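Local atomic coordinates of CDA peptide synthetase I (Streptomyces coelicolor, PDB entry 5DU9), a protein that supplies a condensation domain to a modular peptide synthetase and has the fold of the CoA-acyltransferase clan. Residues Pro241-Leu246 with Arg406-Gly411; Ser360-Asn365 with Thr390-Ile395; Ser139-Thr144 with Leu151-Val156; Ala285-Val290 with Pro314-Val319. The protein carries 1 engineered substitution. One frame throughout, in Å; residues are numbered along the deposited sequence.

Contact 1 (Pro241-Leu246 with Arg406-Gly411)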
loop_
_atom_site.group_PDB
_atom_site.type_symbol
_atom_site.label_atom_id
_atom_site.label_comp_id
_atom_site.label_asym_id
_atom_site.label_seq_id
_atom_site.Cartn_x
_atom_site.Cartn_y
_atom_site.Cartn_z
ATOM N N PRO A 241 4.294 9.790 -6.564
ATOM C CA PRO A 241 3.061 10.412 -7.055
ATOM C C PRO A 241 2.731 11.758 -6.432
ATOM O O PRO A 241 3.146 12.068 -5.312
ATOM C CB PRO A 241 1.988 9.392 -6.671
ATOM C CG PRO A 241 2.528 8.741 -5.442
ATOM C CD PRO A 241 4.013 8.650 -5.672
ATOM N N THR A 242 1.994 12.556 -7.193
ATOM C CA THR A 242 1.203 13.633 -6.633
ATOM C C THR A 242 -0.032 12.980 -6.048
ATOM O O THR A 242 -0.682 12.186 -6.724
ATOM C CB THR A 242 0.812 14.673 -7.689
ATOM O OG1 THR A 242 1.997 15.243 -8.257
ATOM C CG2 THR A 242 -0.040 15.773 -7.076
ATOM N N VAL A 243 -0.347 13.295 -4.797
ATOM C CA VAL A 243 -1.421 12.607 -4.088
ATOM C C VAL A 243 -2.554 13.568 -3.772
ATOM O O VAL A 243 -2.338 14.631 -3.185
ATOM C CB VAL A 243 -0.909 11.961 -2.781
ATOM C CG1 VAL A 243 -2.023 11.194 -2.083
ATOM C CG2 VAL A 243 0.268 11.039 -3.068
ATOM N N ARG A 244 -3.762 13.195 -4.187
ATOM C CA ARG A 244 -4.955 13.948 -3.833
ATOM C C ARG A 244 -5.922 13.022 -3.122
ATOM O O ARG A 244 -6.228 11.924 -3.597
ATOM C CB ARG A 244 -5.599 14.580 -5.069
ATOM C CG ARG A 244 -4.799 15.744 -5.648
ATOM C CD ARG A 244 -4.717 16.921 -4.674
ATOM N NE ARG A 244 -3.926 18.029 -5.207
ATOM C CZ ARG A 244 -2.613 18.174 -5.042
ATOM N NH1 ARG A 244 -1.911 17.279 -4.354
ATOM N NH2 ARG A 244 -1.995 19.225 -5.567
ATOM N N SER A 245 -6.389 13.477 -1.967
ATOM C CA SER A 245 -7.175 12.641 -1.073
ATOM C C SER A 245 -8.583 13.199 -0.917
ATOM O O SER A 245 -8.770 14.405 -0.767
ATOM C CB SER A 245 -6.480 12.537 0.286
ATOM O OG SER A 245 -7.154 11.623 1.131
ATOM N N LEU A 246 -9.567 12.307 -0.962
ATOM C CA LEU A 246 -10.968 12.686 -0.826
ATOM C C LEU A 246 -11.607 11.860 0.274
ATOM O O LEU A 246 -11.613 10.637 0.207
ATOM C CB LEU A 246 -11.715 12.485 -2.146
ATOM C CG LEU A 246 -13.231 12.694 -2.135
ATOM C CD1 LEU A 246 -13.581 14.108 -1.706
ATOM C CD2 LEU A 246 -13.819 12.388 -3.499
ATOM N N ARG A 406 -11.382 6.995 2.838
ATOM C CA ARG A 406 -10.489 7.978 2.253
ATOM C C ARG A 406 -10.026 7.413 0.925
ATOM O O ARG A 406 -9.496 6.305 0.871
ATOM C CB ARG A 406 -9.301 8.279 3.170
ATOM C CG ARG A 406 -8.604 9.592 2.849
ATOM C CD ARG A 406 -8.897 10.653 3.901
ATOM N NE ARG A 406 -8.750 12.009 3.376
ATOM C CZ ARG A 406 -9.441 13.064 3.803
ATOM N NH1 ARG A 406 -10.345 12.934 4.766
ATOM N NH2 ARG A 406 -9.234 14.255 3.259
ATOM N N VAL A 407 -10.262 8.167 -0.144
ATOM C CA VAL A 407 -9.864 7.758 -1.483
ATOM C C VAL A 407 -8.699 8.623 -1.929
ATOM O O VAL A 407 -8.836 9.839 -2.052
ATOM C CB VAL A 407 -11.023 7.891 -2.488
ATOM C CG1 VAL A 407 -10.586 7.450 -3.882
ATOM C CG2 VAL A 407 -12.232 7.091 -2.019
ATOM N N ASP A 408 -7.551 7.991 -2.154
ATOM C CA ASP A 408 -6.365 8.698 -2.625
ATOM C C ASP A 408 -6.101 8.364 -4.086
ATOM O O ASP A 408 -5.987 7.192 -4.452
ATOM C CB ASP A 408 -5.140 8.333 -1.783
ATOM C CG ASP A 408 -5.091 9.076 -0.460
ATOM O OD1 ASP A 408 -6.162 9.398 0.082
ATOM O OD2 ASP A 408 -3.974 9.350 0.029
ATOM N N PHE A 409 -6.033 9.397 -4.917
ATOM C CA PHE A 409 -5.561 9.252 -6.285
ATOM C C PHE A 409 -4.107 9.683 -6.318
ATOM O O PHE A 409 -3.789 10.843 -6.064
ATOM C CB PHE A 409 -6.402 10.077 -7.261
ATOM C CG PHE A 409 -7.586 9.333 -7.822
ATOM C CD1 PHE A 409 -8.372 8.536 -7.008
ATOM C CD2 PHE A 409 -7.922 9.447 -9.163
ATOM C CE1 PHE A 409 -9.461 7.852 -7.522
ATOM C CE2 PHE A 409 -9.009 8.763 -9.682
ATOM C CZ PHE A 409 -9.779 7.968 -8.860
ATOM N N GLU A 410 -3.233 8.727 -6.603
ATOM C CA GLU A 410 -1.800 8.964 -6.653
ATOM C C GLU A 410 -1.350 8.945 -8.103
ATOM O O GLU A 410 -1.252 7.878 -8.711
ATOM C CB GLU A 410 -1.055 7.902 -5.843
ATOM C CG GLU A 410 -1.593 7.707 -4.434
ATOM C CD GLU A 410 -0.789 6.701 -3.628
ATOM O OE1 GLU A 410 -0.235 5.758 -4.229
ATOM O OE2 GLU A 410 -0.714 6.847 -2.388
ATOM N N GLY A 411 -1.088 10.126 -8.650
ATOM C CA GLY A 411 -0.776 10.267 -10.061
ATOM C C GLY A 411 0.681 10.565 -10.341
ATOM O O GLY A 411 1.312 11.357 -9.638
HETATM O O HOH W 1 -7.270 16.088 1.423
#

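Contact 2 (Ser360-Asn365 with Thr390-Ile395)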
loop_
_atom_site.group_PDB
_atom_site.type_symbol
_atom_site.label_atom_id
_atom_site.label_comp_id
_atom_site.label_asym_id
_atom_site.label_seq_id
_atom_site.Cartn_x
_atom_site.Cartn_y
_atom_site.Cartn_z
ATOM N N SER A 360 -0.177 -3.603 -17.308
ATOM C CA SER A 360 -0.670 -2.948 -16.109
ATOM C C SER A 360 -1.815 -2.016 -16.439
ATOM O O SER A 360 -2.025 -1.646 -17.595
ATOM C CB SER A 360 0.445 -2.150 -15.430
ATOM O OG SER A 360 0.877 -1.093 -16.264
ATOM N N GLY A 361 -2.553 -1.648 -15.402
ATOM C CA GLY A 361 -3.527 -0.581 -15.479
ATOM C C GLY A 361 -3.385 0.215 -14.205
ATOM O O GLY A 361 -2.407 0.032 -13.475
ATOM N N PRO A 362 -4.352 1.094 -13.919
ATOM C CA PRO A 362 -4.296 1.758 -12.615
ATOM C C PRO A 362 -4.236 0.729 -11.499
ATOM O O PRO A 362 -4.920 -0.285 -11.579
ATOM C CB PRO A 362 -5.599 2.561 -12.563
ATOM C CG PRO A 362 -6.489 1.925 -13.583
ATOM C CD PRO A 362 -5.576 1.437 -14.662
ATOM N N THR A 363 -3.409 0.966 -10.490
ATOM C CA THR A 363 -3.380 0.080 -9.339
ATOM C C THR A 363 -4.582 0.384 -8.462
ATOM O O THR A 363 -4.772 1.524 -8.047
ATOM C CB THR A 363 -2.085 0.233 -8.523
ATOM O OG1 THR A 363 -0.958 -0.096 -9.346
ATOM C CG2 THR A 363 -2.104 -0.689 -7.305
ATOM N N VAL A 364 -5.397 -0.635 -8.205
ATOM C CA VAL A 364 -6.558 -0.494 -7.334
ATOM C C VAL A 364 -6.260 -1.204 -6.022
ATOM O O VAL A 364 -6.279 -2.432 -5.946
ATOM C CB VAL A 364 -7.830 -1.070 -7.975
ATOM C CG1 VAL A 364 -9.037 -0.856 -7.057
ATOM C CG2 VAL A 364 -8.067 -0.422 -9.328
ATOM N N ASN A 365 -5.986 -0.401 -4.999
ATOM C CA ASN A 365 -5.542 -0.881 -3.703
ATOM C C ASN A 365 -6.588 -0.585 -2.639
ATOM O O ASN A 365 -6.583 0.492 -2.037
ATOM C CB ASN A 365 -4.203 -0.224 -3.347
ATOM C CG ASN A 365 -3.639 -0.701 -2.026
ATOM O OD1 ASN A 365 -4.149 -1.637 -1.416
ATOM N ND2 ASN A 365 -2.564 -0.057 -1.584
ATOM N N THR A 390 4.590 5.388 -9.280
ATOM C CA THR A 390 3.707 4.919 -10.335
ATOM C C THR A 390 4.075 5.514 -11.688
ATOM O O THR A 390 4.577 6.639 -11.780
ATOM C CB THR A 390 2.230 5.248 -10.006
ATOM O OG1 THR A 390 1.371 4.722 -11.026
ATOM C CG2 THR A 390 2.022 6.745 -9.884
ATOM N N THR A 391 3.839 4.729 -12.734
ATOM C CA THR A 391 3.988 5.192 -14.105
ATOM C C THR A 391 2.726 5.910 -14.578
ATOM O O THR A 391 2.733 6.586 -15.608
ATOM C CB THR A 391 4.280 4.024 -15.063
ATOM O OG1 THR A 391 3.224 3.058 -14.981
ATOM C CG2 THR A 391 5.597 3.356 -14.711
ATOM N N ASP A 392 1.647 5.763 -13.820
ATOM C CA ASP A 392 0.357 6.304 -14.226
ATOM C C ASP A 392 -0.462 6.710 -12.998
ATOM O O ASP A 392 -0.402 7.860 -12.563
ATOM C CB ASP A 392 -0.389 5.270 -15.082
ATOM C CG ASP A 392 -1.844 5.629 -15.316
ATOM O OD1 ASP A 392 -2.133 6.810 -15.581
ATOM O OD2 ASP A 392 -2.701 4.724 -15.232
ATOM N N LEU A 393 -1.205 5.766 -12.434
ATOM C CA LEU A 393 -2.148 6.074 -11.360
ATOM C C LEU A 393 -2.301 4.935 -10.359
ATOM O O LEU A 393 -2.465 3.779 -10.750
ATOM C CB LEU A 393 -3.520 6.415 -11.959
ATOM C CG LEU A 393 -4.653 6.780 -10.995
ATOM C CD1 LEU A 393 -4.414 8.137 -10.356
ATOM C CD2 LEU A 393 -5.987 6.756 -11.731
ATOM N N ASN A 394 -2.246 5.267 -9.070
ATOM C CA ASN A 394 -2.703 4.365 -8.018
ATOM C C ASN A 394 -3.990 4.911 -7.447
ATOM O O ASN A 394 -4.107 6.118 -7.222
ATOM C CB ASN A 394 -1.696 4.214 -6.867
ATOM C CG ASN A 394 -0.299 3.897 -7.330
ATOM O OD1 ASN A 394 -0.094 3.090 -8.239
ATOM N ND2 ASN A 394 0.687 4.516 -6.681
ATOM N N ILE A 395 -4.941 4.020 -7.201
ATOM C CA ILE A 395 -6.169 4.361 -6.501
ATOM C C ILE A 395 -6.160 3.611 -5.179
ATOM O O ILE A 395 -6.234 2.390 -5.157
ATOM C CB ILE A 395 -7.418 3.995 -7.319
ATOM C CG1 ILE A 395 -7.416 4.779 -8.633
ATOM C CG2 ILE A 395 -8.680 4.287 -6.518
ATOM C CD1 ILE A 395 -8.503 4.379 -9.601
HETATM O O HOH W 2 -0.785 2.667 -13.013
#

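Contact 3 (Ser139-Thr144 with Leu151-Val156)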
loop_
_atom_site.group_PDB
_atom_site.type_symbol
_atom_site.label_atom_id
_atom_site.label_comp_id
_atom_site.label_asym_id
_atom_site.label_seq_id
_atom_site.Cartn_x
_atom_site.Cartn_y
_atom_site.Cartn_z
ATOM N N SER A 139 11.446 7.071 9.019
ATOM C CA SER A 139 11.395 8.416 9.564
ATOM C C SER A 139 10.107 8.539 10.365
ATOM O O SER A 139 9.037 8.194 9.868
ATOM C CB SER A 139 11.451 9.451 8.438
ATOM O OG SER A 139 11.414 10.773 8.940
ATOM N N HIS A 140 10.218 9.018 11.601
ATOM C CA HIS A 140 9.089 9.038 12.525
ATOM C C HIS A 140 8.884 10.422 13.113
ATOM O O HIS A 140 9.829 11.054 13.585
ATOM C CB HIS A 140 9.308 8.031 13.654
ATOM C CG HIS A 140 9.558 6.635 13.178
ATOM N ND1 HIS A 140 8.621 5.631 13.297
ATOM C CD2 HIS A 140 10.635 6.076 12.578
ATOM C CE1 HIS A 140 9.114 4.513 12.794
ATOM N NE2 HIS A 140 10.332 4.757 12.349
ATOM N N ALA A 141 7.641 10.889 13.084
ATOM C CA ALA A 141 7.306 12.169 13.694
ATOM C C ALA A 141 5.938 12.128 14.354
ATOM O O ALA A 141 4.983 11.586 13.799
ATOM C CB ALA A 141 7.352 13.279 12.655
ATOM N N LEU A 142 5.869 12.700 15.551
ATOM C CA LEU A 142 4.610 12.917 16.245
ATOM C C LEU A 142 4.268 14.393 16.154
ATOM O O LEU A 142 5.032 15.237 16.618
ATOM C CB LEU A 142 4.704 12.478 17.709
ATOM C CG LEU A 142 3.444 12.703 18.552
ATOM C CD1 LEU A 142 2.327 11.764 18.112
ATOM C CD2 LEU A 142 3.745 12.535 20.032
ATOM N N PHE A 143 3.136 14.700 15.532
ATOM C CA PHE A 143 2.649 16.071 15.464
ATOM C C PHE A 143 1.597 16.313 16.537
ATOM O O PHE A 143 0.722 15.476 16.746
ATOM C CB PHE A 143 2.052 16.373 14.090
ATOM C CG PHE A 143 3.032 16.273 12.961
ATOM C CD1 PHE A 143 3.756 17.383 12.555
ATOM C CD2 PHE A 143 3.222 15.074 12.293
ATOM C CE1 PHE A 143 4.654 17.295 11.511
ATOM C CE2 PHE A 143 4.120 14.984 11.247
ATOM C CZ PHE A 143 4.833 16.097 10.856
ATOM N N THR A 144 1.697 17.451 17.217
ATOM C CA THR A 144 0.614 17.948 18.058
ATOM C C THR A 144 -0.167 18.966 17.234
ATOM O O THR A 144 0.417 19.911 16.702
ATOM C CB THR A 144 1.135 18.591 19.356
ATOM O OG1 THR A 144 1.908 17.635 20.092
ATOM C CG2 THR A 144 -0.023 19.079 20.222
ATOM N N LEU A 151 -0.934 13.510 15.314
ATOM C CA LEU A 151 -0.713 12.792 14.072
ATOM C C LEU A 151 0.637 12.104 14.163
ATOM O O LEU A 151 1.643 12.755 14.441
ATOM C CB LEU A 151 -0.767 13.745 12.872
ATOM C CG LEU A 151 -0.767 13.122 11.474
ATOM C CD1 LEU A 151 -1.488 14.035 10.497
ATOM C CD2 LEU A 151 0.652 12.855 10.988
ATOM N N TYR A 152 0.650 10.790 13.958
ATOM C CA TYR A 152 1.897 10.034 13.924
ATOM C C TYR A 152 2.238 9.698 12.486
ATOM O O TYR A 152 1.481 8.992 11.825
ATOM C CB TYR A 152 1.798 8.744 14.746
ATOM C CG TYR A 152 3.134 8.052 14.912
ATOM C CD1 TYR A 152 3.718 7.351 13.862
ATOM C CD2 TYR A 152 3.822 8.118 16.116
ATOM C CE1 TYR A 152 4.947 6.733 14.010
ATOM C CE2 TYR A 152 5.045 7.499 16.273
ATOM C CZ TYR A 152 5.602 6.809 15.216
ATOM O OH TYR A 152 6.824 6.198 15.372
ATOM N N TYR A 153 3.380 10.195 12.016
ATOM C CA TYR A 153 3.846 9.935 10.658
ATOM C C TYR A 153 4.890 8.834 10.625
ATOM O O TYR A 153 5.890 8.886 11.337
ATOM C CB TYR A 153 4.427 11.209 10.043
ATOM C CG TYR A 153 5.263 10.994 8.791
ATOM C CD1 TYR A 153 4.679 10.605 7.592
ATOM C CD2 TYR A 153 6.634 11.213 8.807
ATOM C CE1 TYR A 153 5.440 10.425 6.449
ATOM C CE2 TYR A 153 7.403 11.036 7.668
ATOM C CZ TYR A 153 6.801 10.649 6.492
ATOM O OH TYR A 153 7.574 10.479 5.361
ATOM N N LEU A 154 4.637 7.844 9.776
ATOM C CA LEU A 154 5.576 6.767 9.511
ATOM C C LEU A 154 6.044 6.860 8.068
ATOM O O LEU A 154 5.300 6.532 7.142
ATOM C CB LEU A 154 4.932 5.404 9.773
ATOM C CG LEU A 154 5.749 4.176 9.353
ATOM C CD1 LEU A 154 7.042 4.080 10.139
ATOM C CD2 LEU A 154 4.925 2.907 9.514
ATOM N N GLY A 155 7.275 7.330 7.890
ATOM C CA GLY A 155 7.898 7.387 6.583
ATOM C C GLY A 155 8.872 6.237 6.486
ATOM O O GLY A 155 9.578 5.940 7.446
ATOM N N VAL A 156 8.907 5.580 5.333
ATOM C CA VAL A 156 9.790 4.441 5.152
ATOM C C VAL A 156 10.373 4.428 3.758
ATOM O O VAL A 156 9.903 5.137 2.864
ATOM C CB VAL A 156 9.057 3.098 5.387
ATOM C CG1 VAL A 156 8.492 3.024 6.801
ATOM C CG2 VAL A 156 7.944 2.892 4.353
#

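Contact 4 (Ala285-Val290 with Pro314-Val319)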
loop_
_atom_site.group_PDB
_atom_site.type_symbol
_atom_site.label_atom_id
_atom_site.label_comp_id
_atom_site.label_asym_id
_atom_site.label_seq_id
_atom_site.Cartn_x
_atom_site.Cartn_y
_atom_site.Cartn_z
ATOM N N ALA A 285 -13.385 1.176 -24.291
ATOM C CA ALA A 285 -12.588 -0.022 -24.543
ATOM C C ALA A 285 -13.252 -1.289 -24.010
ATOM O O ALA A 285 -13.746 -1.316 -22.884
ATOM C CB ALA A 285 -11.203 0.134 -23.933
ATOM N N ARG A 286 -13.244 -2.331 -24.837
ATOM C CA ARG A 286 -13.786 -3.643 -24.485
ATOM C C ARG A 286 -12.983 -4.288 -23.364
ATOM O O ARG A 286 -13.532 -4.703 -22.341
ATOM C CB ARG A 286 -13.787 -4.549 -25.729
ATOM C CG ARG A 286 -14.052 -6.050 -25.490
ATOM C CD ARG A 286 -15.521 -6.379 -25.261
ATOM N NE ARG A 286 -16.396 -5.683 -26.200
ATOM C CZ ARG A 286 -16.707 -6.116 -27.418
ATOM N NH1 ARG A 286 -16.231 -7.267 -27.875
ATOM N NH2 ARG A 286 -17.509 -5.390 -28.185
ATOM N N ASP A 287 -11.676 -4.383 -23.573
ATOM C CA ASP A 287 -10.805 -5.047 -22.622
ATOM C C ASP A 287 -10.078 -4.019 -21.775
ATOM O O ASP A 287 -9.354 -3.168 -22.290
ATOM C CB ASP A 287 -9.812 -5.961 -23.338
ATOM C CG ASP A 287 -10.322 -7.387 -23.459
ATOM O OD1 ASP A 287 -9.967 -8.222 -22.599
ATOM O OD2 ASP A 287 -11.087 -7.672 -24.404
ATOM N N VAL A 288 -10.299 -4.101 -20.469
ATOM C CA VAL A 288 -9.686 -3.182 -19.527
ATOM C C VAL A 288 -8.734 -3.942 -18.618
ATOM O O VAL A 288 -8.969 -5.106 -18.275
ATOM C CB VAL A 288 -10.743 -2.436 -18.687
ATOM C CG1 VAL A 288 -11.623 -1.580 -19.591
ATOM C CG2 VAL A 288 -11.590 -3.411 -17.888
ATOM N N VAL A 289 -7.647 -3.278 -18.254
ATOM C CA VAL A 289 -6.687 -3.826 -17.308
ATOM C C VAL A 289 -6.616 -2.930 -16.084
ATOM O O VAL A 289 -6.516 -1.708 -16.206
ATOM C CB VAL A 289 -5.286 -3.954 -17.934
ATOM C CG1 VAL A 289 -4.303 -4.555 -16.941
ATOM C CG2 VAL A 289 -5.351 -4.803 -19.193
ATOM N N VAL A 290 -6.707 -3.546 -14.912
ATOM C CA VAL A 290 -6.347 -2.875 -13.677
ATOM C C VAL A 290 -5.305 -3.736 -12.990
ATOM O O VAL A 290 -5.218 -4.935 -13.246
ATOM C CB VAL A 290 -7.559 -2.645 -12.758
ATOM C CG1 VAL A 290 -8.593 -1.771 -13.466
ATOM C CG2 VAL A 290 -8.175 -3.956 -12.326
ATOM N N PRO A 314 -1.748 -8.181 -12.860
ATOM C CA PRO A 314 -2.709 -7.571 -13.780
ATOM C C PRO A 314 -4.027 -8.325 -13.820
ATOM O O PRO A 314 -4.040 -9.543 -13.992
ATOM C CB PRO A 314 -1.995 -7.658 -15.122
ATOM C CG PRO A 314 -1.216 -8.924 -15.021
ATOM C CD PRO A 314 -0.775 -9.023 -13.581
ATOM N N LEU A 315 -5.119 -7.591 -13.655
ATOM C CA LEU A 315 -6.456 -8.149 -13.732
ATOM C C LEU A 315 -7.082 -7.708 -15.042
ATOM O O LEU A 315 -7.379 -6.528 -15.238
ATOM C CB LEU A 315 -7.292 -7.691 -12.537
ATOM C CG LEU A 315 -8.609 -8.423 -12.287
ATOM C CD1 LEU A 315 -8.353 -9.833 -11.781
ATOM C CD2 LEU A 315 -9.447 -7.644 -11.297
ATOM N N ARG A 316 -7.255 -8.657 -15.954
ATOM C CA ARG A 316 -7.795 -8.356 -17.263
ATOM C C ARG A 316 -9.277 -8.677 -17.301
ATOM O O ARG A 316 -9.694 -9.781 -16.939
ATOM C CB ARG A 316 -7.054 -9.136 -18.333
ATOM C CG ARG A 316 -7.329 -8.626 -19.706
ATOM C CD ARG A 316 -6.369 -9.236 -20.689
ATOM N NE ARG A 316 -6.319 -8.466 -21.916
ATOM C CZ ARG A 316 -5.473 -8.708 -22.904
ATOM N NH1 ARG A 316 -4.602 -9.708 -22.806
ATOM N NH2 ARG A 316 -5.499 -7.948 -23.988
ATOM N N LEU A 317 -10.057 -7.698 -17.743
ATOM C CA LEU A 317 -11.512 -7.748 -17.665
ATOM C C LEU A 317 -12.115 -7.328 -18.995
ATOM O O LEU A 317 -11.773 -6.272 -19.523
ATOM C CB LEU A 317 -12.020 -6.827 -16.552
ATOM C CG LEU A 317 -11.326 -6.982 -15.198
ATOM C CD1 LEU A 317 -11.543 -5.766 -14.315
ATOM C CD2 LEU A 317 -11.822 -8.238 -14.510
ATOM N N ALA A 318 -13.005 -8.155 -19.534
ATOM C CA ALA A 318 -13.760 -7.786 -20.719
ATOM C C ALA A 318 -15.117 -7.251 -20.293
ATOM O O ALA A 318 -15.836 -7.908 -19.545
ATOM C CB ALA A 318 -13.918 -8.975 -21.656
ATOM N N VAL A 319 -15.445 -6.044 -20.747
ATOM C CA VAL A 319 -16.748 -5.447 -20.490
ATOM C C VAL A 319 -17.472 -5.330 -21.824
ATOM O O VAL A 319 -17.174 -4.456 -22.640
ATOM C CB VAL A 319 -16.635 -4.069 -19.803
ATOM C CG1 VAL A 319 -18.013 -3.520 -19.482
ATOM C CG2 VAL A 319 -15.804 -4.174 -18.533
HETATM O O HOH W 3 -17.624 -3.558 -25.191
#

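Contact 1 (Pro241-Leu246 with Arg406-Gly411)
S245 uses its one hydroxyl to join R406 and D408, on the sheet face that also carries V243 and E410. With OG anti to the backbone N (chi1 -174°), the oxygen donates to D408 OD1 at 2.7 Å, on the syn side of the carboxylate but 32° out of its plane. From the other direction R406 NE donates to S245 OG at 2.8 Å, and the hydroxyl lies close to the guanidinium plane. A serine suits this place because it is short and can accept from a cation while donating to an anion. The R406 chain bends at chi2, which sets the direction of CD, and NE, the next atom along, meets the hydroxyl; water 1 links R406 NH2 to S245 O.

The other carboxylate oxygen, D408 OD2, comes within 3.4 Å of V243 CG1, whose side chain passes the aspartate at a slant. P241 and E410 instead lie side by side, pointing the same way, with P241 CB 3.5 Å from E410 CB. Beyond this hydrocarbon part, E410 turns its carboxylate to S387 and N394. Paired N-H...O=C bonds, such as V407 N to L246 O at 2.8 Å, hold the antiparallel strands together.

Strand 242-248 forms the margin of a four-stranded sheet, with 404-411 between it and 393-398. Helix 418-437 packs on the opposite face, touching R244, L246 and F409.

Contact 2 (Ser360-Asn365 with Thr390-Ile395)
N394 and T363 lie side by side, their side chains pointing the same way from two parallel strands. From N394 CB the chain turns so that CG is anti to the carbonyl carbon (chi1 -50°), and the amide group leans toward the neighbouring strand. Its OD1 ends 3.5 Å from T363 CB and equally far from T363 OG1. The amide's other branch, ND2, donates to E410 OE1 and more weakly to G388 O, so an asparagine suits the place by offering an oxygen and N-H groups from one flat tip. T363 OG1 has its own firm partner in R312, a residue of the ligand pocket.

Beneath these tips the backbones bond in the parallel manner: T363 turns both its N-H and its C=O to the neighbouring strand and bonds the residues before and after N394. T363 N donates to L393 O at 3.0 Å, and I395 N to T363 O at 2.6 Å. P362 CA adds a CA-H...O contact, 3.3 Å from the same L393 O. I395 lies on the other face, with CB 3.7 Å from T363 O.

Ahead of the strand, T390 OG1 accepts from D392 N in an ST turn. Between the two strands the chain visits the six-stranded sheet and returns, a crossover between the two lobes characteristic of condensation domains, and the T363 face borders the (2S)-2-amino-N-butyl-propanamide pocket.

Contact 3 (Ser139-Thr144 with Leu151-Val156)
H140 and Y152 cross at a slant, ring nitrogen to phenol oxygen, on one face of a beta hairpin formed by strands 138-146 and 149-157 of the six-stranded sheet. H140 CG is anti to the carbonyl carbon (chi1 -56°), and ND1 is hydrogen-bonded to Y152 OH at 2.8 Å, the hydroxyl lying at the imidazole edge near its plane. Histidine and tyrosine suit this buried spot because each offers a polar atom at the edge or end of a flat group that otherwise packs with apolar neighbours. Alongside, L154 CD1 comes to 3.4 Å from H140 CE1.

On the reverse face F143 and L151 point the same way, with F143 CD2 3.6 Å from L151 CD2. Y153 CB meets the phenyl edge, 4.0 Å from F143 CE2.

A second shell fixes these groups. S138 OG bonds H140 NE2, and F169 of helix 163-182 packs against H140, Y152 and L154. Helix 114-126 covers the other face: W121 meets the F143 ring edge-to-face, while D125 holds both S139 OG and Y153 OH. The Y153 ring lies over its own strand, with G155 N 3.6 Å above its plane toward the rim. Because G155 carries no side chain, Y153 OH can settle 3.3 Å from G155 CA.

Contact 4 (Ala285-Val290 with Pro314-Val319)
V288 presses tightly against L317 on the buried face of this strand pair. With CG1 anti to the carbonyl carbon (chi1 -63°), CG2 falls between the backbone N and the carbonyl carbon, the crowded position, and comes to 3.3 Å from L317 O and 3.7 Å from L317 CB. V290, the next residue on this face, repeats the conformation: V290 CG2 lies 3.8 Å from L315 CB, the two side chains running side by side. Beta-branched valines suit extended backbone and fill the space beside it, even with CG2 so placed. L315 and L317 reach on to helices 267-283 and 325-341.

The strands, 287-294 and 311-318, form a two-stranded antiparallel ribbon rather than a tight hairpin, since a long connection with a short helix separates them. Backbone bonds such as L315 N to V290 O, at 2.7 Å, tie them.

The opposite face is looser and more exposed. D287 and R316 cross there with their planar groups 82° apart, and D287 OD1 is 3.7 Å from R316 NE, a long salt bridge; the extended arginine makes its stronger one with D223. Near the ribbon's end R286 folds back through bends at chi2 and chi3. Water 3 then bridges the strands, accepting from R286 NE at 2.7 Å and donating to V319 O.

How the contacts relate
Contacts 1 and 2 belong to the same four-stranded sheet, their centres 11 Å apart, and a probable hydrogen bond between E410 O and N394 N (2.8 Å) stitches them together. Contact 4 is a separate ribbon packed against contact 2, with P362 CD 3.6 Å from V289 O. Contact 3, in the six-stranded sheet, lies across the chain's centre from both: its centre is 25 Å from that of contact 2 and 38 Å from that of contact 4. The bound (2S)-2-amino-N-butyl-propanamide lies about 5 Å from the T363 side chain and 13 Å from that of L154. Of its pocket residues, H158 follows strand 149-157 of contact 3, R312 lies on strand 311-318 of contact 4, and S387 bonds E410 OE1 of contact 1.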